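Local coordinates for protein polyprenyl synthetase (Nonlabens dokdonensis, PDB 6KD7) that probably makes geranylgeranyl pyrophosphate as a magnesium-dependent prenyltransferase of the FPP/GGPP synthase family, an all-helical enzyme that binds pyrophosphate, at residues Q145-F150 and L162-L167; F205-D210 and K234-L239. One frame throughout, in Å; residues are numbered along the deposited sequence.

Contact 1: Q145-F150 and L162-L167; sequences QHDVDF and LNMIKL
Met164 reaches from helix 158-183 into the surface of helix 123-150, where it packs against His146, Asp147 and Phe150. The two segments run roughly antiparallel, at 142° with axes 9.5 Å apart at closest approach, and the backbones draw nearest at His146 and Met164. CG of Met164 lies anti to its own backbone N (chi1 176°), and successive atoms of the chain pass from Phe150 and His146 to Asp147. The root touches the Phe150 ring, with CB 3.5 Å from Phe150 CE2. CG comes up to the stem of the histidine, 3.7 Å from His146 CB. Beyond it the chain bends and crosses the side chain of Asp147 at a slant, SD lying 3.8 Å from Asp147 CB and the terminal methyl CE 3.3 Å from Asp147 OD1. His146 O, which accepts the backbone bond from Phe150 N, lies over one face of the Phe150 ring. On the next turn of the partner helix Leu167 adds a lesser contact, its CD1 near the edge of the His146 ring. Pro24 of the second subunit also packs on His146, so the contact borders the interface with that subunit. The carboxylate of Asp147 forms a salt bridge with Lys168, one residue beyond the second segment, and its side chain is about 5 Å from a bound magnesium ion. Between the two segments the chemistry is therefore mainly van der Waals contact with a thioether, while the acid beside it finds its polar partner outside them and probably feels the nearby metal as well.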
loop_
_atom_site.group_PDB
_atom_site.type_symbol
_atom_site.label_atom_id
_atom_site.label_comp_id
_atom_site.label_asym_id
_atom_site.label_seq_id
_atom_site.Cartn_x
_atom_site.Cartn_y
_atom_site.Cartn_z
ATOM N N GLN A 145 -14.649 -22.632 -10.691
ATOM C CA GLN A 145 -15.563 -21.793 -9.880
ATOM C C GLN A 145 -16.005 -22.552 -8.643
ATOM O O GLN A 145 -16.097 -21.927 -7.600
ATOM C CB GLN A 145 -16.795 -21.342 -10.636
ATOM C CG GLN A 145 -17.659 -20.370 -9.839
ATOM C CD GLN A 145 -16.916 -19.123 -9.429
ATOM O OE1 GLN A 145 -16.215 -18.500 -10.232
ATOM N NE2 GLN A 145 -17.015 -18.813 -8.146
ATOM N N HIS A 146 -16.295 -23.847 -8.753
ATOM C CA HIS A 146 -16.705 -24.654 -7.586
ATOM C C HIS A 146 -15.569 -24.611 -6.564
ATOM O O HIS A 146 -15.845 -24.493 -5.372
ATOM C CB HIS A 146 -17.030 -26.105 -7.984
ATOM C CG HIS A 146 -18.328 -26.235 -8.704
ATOM N ND1 HIS A 146 -18.454 -26.861 -9.942
ATOM C CD2 HIS A 146 -19.550 -25.813 -8.387
ATOM C CE1 HIS A 146 -19.702 -26.800 -10.343
ATOM N NE2 HIS A 146 -20.380 -26.162 -9.409
ATOM N N ASP A 147 -14.335 -24.785 -7.006
ATOM C CA ASP A 147 -13.185 -24.841 -6.078
ATOM C C ASP A 147 -13.096 -23.481 -5.338
ATOM O O ASP A 147 -12.845 -23.468 -4.129
ATOM C CB ASP A 147 -11.906 -25.155 -6.828
ATOM C CG ASP A 147 -10.800 -25.723 -5.948
ATOM O OD1 ASP A 147 -11.079 -26.304 -4.921
ATOM O OD2 ASP A 147 -9.691 -25.604 -6.331
ATOM N N VAL A 148 -13.335 -22.381 -6.033
ATOM C CA VAL A 148 -13.347 -21.012 -5.437
ATOM C C VAL A 148 -14.500 -20.950 -4.434
ATOM O O VAL A 148 -14.252 -20.496 -3.333
ATOM C CB VAL A 148 -13.465 -19.905 -6.506
ATOM C CG1 VAL A 148 -13.758 -18.532 -5.895
ATOM C CG2 VAL A 148 -12.202 -19.853 -7.319
ATOM N N ASP A 149 -15.696 -21.392 -4.824
ATOM C CA ASP A 149 -16.878 -21.349 -3.935
ATOM C C ASP A 149 -16.580 -22.144 -2.649
ATOM O O ASP A 149 -17.044 -21.731 -1.572
ATOM C CB ASP A 149 -18.132 -21.844 -4.643
ATOM C CG ASP A 149 -18.583 -20.978 -5.812
ATOM O OD1 ASP A 149 -18.124 -19.812 -5.925
ATOM O OD2 ASP A 149 -19.335 -21.501 -6.640
ATOM N N PHE A 150 -15.845 -23.251 -2.722
ATOM C CA PHE A 150 -15.598 -24.092 -1.530
ATOM C C PHE A 150 -14.749 -23.334 -0.493
ATOM O O PHE A 150 -14.821 -23.665 0.697
ATOM C CB PHE A 150 -14.872 -25.391 -1.892
ATOM C CG PHE A 150 -15.646 -26.413 -2.685
ATOM C CD1 PHE A 150 -17.014 -26.312 -2.877
ATOM C CD2 PHE A 150 -14.978 -27.489 -3.243
ATOM C CE1 PHE A 150 -17.704 -27.256 -3.616
ATOM C CE2 PHE A 150 -15.675 -28.453 -3.963
ATOM C CZ PHE A 150 -17.034 -28.329 -4.153
ATOM N N LEU A 162 -15.861 -34.511 -5.133
ATOM C CA LEU A 162 -15.484 -35.428 -6.256
ATOM C C LEU A 162 -16.002 -34.855 -7.574
ATOM O O LEU A 162 -15.282 -34.893 -8.572
ATOM C CB LEU A 162 -16.029 -36.831 -5.997
ATOM C CG LEU A 162 -15.354 -37.536 -4.813
ATOM C CD1 LEU A 162 -16.095 -38.828 -4.455
ATOM C CD2 LEU A 162 -13.886 -37.785 -5.103
ATOM N N ASN A 163 -17.187 -34.266 -7.542
ATOM C CA ASN A 163 -17.765 -33.565 -8.714
ATOM C C ASN A 163 -16.835 -32.408 -9.112
ATOM O O ASN A 163 -16.565 -32.235 -10.323
ATOM C CB ASN A 163 -19.206 -33.140 -8.425
ATOM C CG ASN A 163 -19.806 -32.473 -9.637
ATOM O OD1 ASN A 163 -19.910 -33.118 -10.655
ATOM N ND2 ASN A 163 -20.049 -31.172 -9.592
ATOM N N MET A 164 -16.293 -31.661 -8.140
ATOM C CA MET A 164 -15.458 -30.496 -8.484
ATOM C C MET A 164 -14.160 -30.985 -9.156
ATOM O O MET A 164 -13.805 -30.462 -10.258
ATOM C CB MET A 164 -15.194 -29.648 -7.240
ATOM C CG MET A 164 -14.255 -28.470 -7.492
ATOM S SD MET A 164 -12.500 -28.880 -7.453
ATOM C CE MET A 164 -12.269 -29.241 -5.709
ATOM N N ILE A 165 -13.444 -31.926 -8.537
ATOM C CA ILE A 165 -12.168 -32.400 -9.134
ATOM C C ILE A 165 -12.422 -33.141 -10.455
ATOM O O ILE A 165 -11.547 -33.082 -11.370
ATOM C CB ILE A 165 -11.313 -33.225 -8.166
ATOM C CG1 ILE A 165 -12.011 -34.489 -7.685
ATOM C CG2 ILE A 165 -10.816 -32.335 -7.034
ATOM C CD1 ILE A 165 -11.035 -35.471 -7.057
ATOM N N LYS A 166 -13.604 -33.708 -10.637
ATOM C CA LYS A 166 -13.913 -34.344 -11.935
ATOM C C LYS A 166 -13.890 -33.267 -13.005
ATOM O O LYS A 166 -13.151 -33.438 -14.026
ATOM C CB LYS A 166 -15.262 -35.057 -11.897
ATOM C CG LYS A 166 -15.639 -35.692 -13.233
ATOM C CD LYS A 166 -16.968 -36.394 -13.195
ATOM C CE LYS A 166 -17.905 -35.946 -14.278
ATOM N NZ LYS A 166 -19.284 -36.310 -13.886
ATOM N N LEU A 167 -14.672 -32.201 -12.797
ATOM C CA LEU A 167 -14.749 -31.063 -13.761
ATOM C C LEU A 167 -13.387 -30.376 -13.900
ATOM O O LEU A 167 -12.989 -30.012 -15.022
ATOM C CB LEU A 167 -15.828 -30.084 -13.289
ATOM C CG LEU A 167 -17.250 -30.640 -13.307
ATOM C CD1 LEU A 167 -18.240 -29.728 -12.624
ATOM C CD2 LEU A 167 -17.701 -30.846 -14.736
#

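Contact 2: F205-D210 and K234-L239; sequences FQLMDD and KTYLYL
Leu207 lays its CD2 methyl against the root of the Tyr236 side chain, 3.5 Å from Tyr236 CB and 3.6 Å from Tyr236 CG, the two side chains meeting at an oblique angle. The contact belongs to the all-helical prenyl synthase fold: helix 188-215 here receives the N terminus of the short helix 236-241, for which Thr235 is the N-cap residue. Asp209 and Asp210 are the first two aspartates of the second DDxxD motif, which in this family typically serves magnesium and diphosphate binding. Tyr236 CG stands anti to the backbone N (chi1 -166°), and the side chain continues toward Thr287 and Ala290 of helix 283-303. Beside this apolar pair, Asp210 faces the start of the helix. Its OD2 accepts a nearly straight hydrogen bond from Tyr236 N, with an angle of 171° at the hydrogen, although at 3.3 Å the bond is long. The N-H arrives from above the carboxylate plane, 42° out of it. Tyr161 OH of helix 158-183 bonds the same oxygen, so OD2 has two partners. A magnesium ion lies about 5 Å from the Asp210 side chain. The side chains of Asp210 and Thr235 pass one another running opposite ways, Thr235 CB 3.5 Å from Asp210 OD2. Leu237 lays CD2 against the backbone carbonyl of Asp210, and also packs on Ala214 and Phe215. The pyrophosphate touches Phe205, at the other end of the 205-210 segment. A water completes the polar link: it donates to Asp210 O and accepts from Thr235 OG1, at 2.7 Å from each of these oxygens.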
loop_
_atom_site.group_PDB
_atom_site.type_symbol
_atom_site.label_atom_id
_atom_site.label_comp_id
_atom_site.label_asym_id
_atom_site.label_seq_id
_atom_site.Cartn_x
_atom_site.Cartn_y
_atom_site.Cartn_z
ATOM N N PHE A 205 -5.743 -39.952 -10.238
ATOM C CA PHE A 205 -4.527 -39.110 -10.329
ATOM C C PHE A 205 -4.653 -37.893 -9.348
ATOM O O PHE A 205 -3.701 -37.526 -8.640
ATOM C CB PHE A 205 -4.348 -38.715 -11.795
ATOM C CG PHE A 205 -3.080 -37.980 -12.120
ATOM C CD1 PHE A 205 -1.839 -38.534 -11.797
ATOM C CD2 PHE A 205 -3.120 -36.751 -12.773
ATOM C CE1 PHE A 205 -0.656 -37.869 -12.097
ATOM C CE2 PHE A 205 -1.928 -36.100 -13.095
ATOM C CZ PHE A 205 -0.706 -36.633 -12.722
ATOM N N GLN A 206 -5.809 -37.248 -9.315
ATOM C CA GLN A 206 -6.031 -36.028 -8.516
ATOM C C GLN A 206 -6.103 -36.422 -7.041
ATOM O O GLN A 206 -5.523 -35.691 -6.224
ATOM C CB GLN A 206 -7.298 -35.316 -8.946
ATOM C CG GLN A 206 -7.586 -34.088 -8.115
ATOM C CD GLN A 206 -6.442 -33.107 -8.061
ATOM O OE1 GLN A 206 -6.119 -32.601 -6.992
ATOM N NE2 GLN A 206 -5.845 -32.825 -9.202
ATOM N N LEU A 207 -6.779 -37.517 -6.709
ATOM C CA LEU A 207 -6.790 -38.018 -5.313
ATOM C C LEU A 207 -5.364 -38.322 -4.862
ATOM O O LEU A 207 -5.041 -38.018 -3.678
ATOM C CB LEU A 207 -7.754 -39.180 -5.144
ATOM C CG LEU A 207 -9.211 -38.755 -5.293
ATOM C CD1 LEU A 207 -10.122 -39.954 -5.227
ATOM C CD2 LEU A 207 -9.613 -37.760 -4.217
ATOM N N MET A 208 -4.525 -38.812 -5.774
ATOM C CA MET A 208 -3.092 -39.056 -5.479
ATOM C C MET A 208 -2.403 -37.714 -5.208
ATOM O O MET A 208 -1.641 -37.645 -4.268
ATOM C CB MET A 208 -2.393 -39.756 -6.645
ATOM C CG MET A 208 -0.970 -40.161 -6.334
ATOM S SD MET A 208 -0.121 -40.981 -7.700
ATOM C CE MET A 208 0.322 -39.600 -8.747
ATOM N N ASP A 209 -2.687 -36.690 -6.012
ATOM C CA ASP A 209 -2.098 -35.352 -5.798
ATOM C C ASP A 209 -2.550 -34.838 -4.404
ATOM O O ASP A 209 -1.715 -34.370 -3.636
ATOM C CB ASP A 209 -2.425 -34.473 -6.997
ATOM C CG ASP A 209 -2.014 -33.036 -6.744
ATOM O OD1 ASP A 209 -2.817 -32.290 -6.118
ATOM O OD2 ASP A 209 -0.875 -32.679 -7.121
ATOM N N ASP A 210 -3.810 -35.022 -4.015
ATOM C CA ASP A 210 -4.292 -34.595 -2.687
ATOM C C ASP A 210 -3.429 -35.289 -1.629
ATOM O O ASP A 210 -3.092 -34.649 -0.655
ATOM C CB ASP A 210 -5.770 -34.925 -2.489
ATOM C CG ASP A 210 -6.741 -34.041 -3.250
ATOM O OD1 ASP A 210 -6.270 -33.126 -3.982
ATOM O OD2 ASP A 210 -7.956 -34.248 -3.063
ATOM N N LYS A 234 -9.894 -27.706 1.517
ATOM C CA LYS A 234 -10.664 -28.870 2.020
ATOM C C LYS A 234 -10.600 -29.977 0.951
ATOM O O LYS A 234 -11.516 -30.049 0.099
ATOM C CB LYS A 234 -12.079 -28.373 2.347
ATOM C CG LYS A 234 -12.168 -27.496 3.600
ATOM C CD LYS A 234 -13.594 -27.183 4.032
ATOM C CE LYS A 234 -14.324 -26.266 3.075
ATOM N NZ LYS A 234 -13.788 -24.891 3.172
ATOM N N THR A 235 -9.496 -30.717 0.920
ATOM C CA THR A 235 -9.271 -31.792 -0.074
ATOM C C THR A 235 -9.809 -33.109 0.479
ATOM O O THR A 235 -10.305 -33.130 1.616
ATOM C CB THR A 235 -7.803 -31.907 -0.451
ATOM O OG1 THR A 235 -7.086 -32.404 0.672
ATOM C CG2 THR A 235 -7.202 -30.615 -0.950
ATOM N N TYR A 236 -9.719 -34.173 -0.308
ATOM C CA TYR A 236 -10.324 -35.468 0.085
ATOM C C TYR A 236 -9.720 -35.905 1.416
ATOM O O TYR A 236 -10.442 -36.407 2.255
ATOM C CB TYR A 236 -10.092 -36.511 -1.007
ATOM C CG TYR A 236 -10.933 -37.752 -0.880
ATOM C CD1 TYR A 236 -12.195 -37.817 -1.439
ATOM C CD2 TYR A 236 -10.465 -38.861 -0.207
ATOM C CE1 TYR A 236 -12.977 -38.950 -1.325
ATOM C CE2 TYR A 236 -11.227 -40.006 -0.092
ATOM C CZ TYR A 236 -12.488 -40.050 -0.650
ATOM O OH TYR A 236 -13.233 -41.175 -0.526
ATOM N N LEU A 237 -8.433 -35.640 1.591
ATOM C CA LEU A 237 -7.692 -36.015 2.813
ATOM C C LEU A 237 -8.353 -35.337 4.023
ATOM O O LEU A 237 -8.652 -36.035 4.975
ATOM C CB LEU A 237 -6.278 -35.484 2.576
ATOM C CG LEU A 237 -5.140 -36.098 3.376
ATOM C CD1 LEU A 237 -5.293 -37.599 3.483
ATOM C CD2 LEU A 237 -3.815 -35.733 2.745
ATOM N N TYR A 238 -8.637 -34.039 3.949
ATOM C CA TYR A 238 -9.302 -33.329 5.073
ATOM C C TYR A 238 -10.759 -33.767 5.246
ATOM O O TYR A 238 -11.155 -34.043 6.364
ATOM C CB TYR A 238 -9.245 -31.817 4.865
ATOM C CG TYR A 238 -10.096 -31.005 5.807
ATOM C CD1 TYR A 238 -11.400 -30.684 5.490
ATOM C CD2 TYR A 238 -9.593 -30.542 7.008
ATOM C CE1 TYR A 238 -12.187 -29.930 6.341
ATOM C CE2 TYR A 238 -10.364 -29.791 7.873
ATOM C CZ TYR A 238 -11.668 -29.483 7.537
ATOM O OH TYR A 238 -12.443 -28.746 8.370
ATOM N N LEU A 239 -11.494 -33.896 4.146
ATOM C CA LEU A 239 -12.941 -34.222 4.195
ATOM C C LEU A 239 -13.163 -35.577 4.872
ATOM O O LEU A 239 -14.123 -35.698 5.604
ATOM C CB LEU A 239 -13.509 -34.193 2.775
ATOM C CG LEU A 239 -13.589 -32.813 2.129
ATOM C CD1 LEU A 239 -14.081 -32.915 0.700
ATOM C CD2 LEU A 239 -14.487 -31.892 2.925
HETATM O O HOH W 1 -4.517 -32.386 -0.032
#

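How the contacts relate
From the N terminus, contact 1 comes first: helix 123-150 ends, a short connection follows, and residues 162-167 of helix 158-183 return against 145-150, closing the turn between two long helices. Contact 2 opens only afterwards, when 205-210 of the next helix, 188-215, is met by 234-239 after a longer excursion; the two closures are thus in series, neither nested nor crossed. Their centres are 12 Å apart. Ile165 packs on Gln206 and Leu207, and Leu162 on Tyr236, while Lys234 NZ probably bonds Phe150 O, joining the last residue of 145-150 to the first of 234-239. Each contact holds an aspartate, Asp147 or Asp210, whose side chain is about 5 Å from a bound magnesium ion.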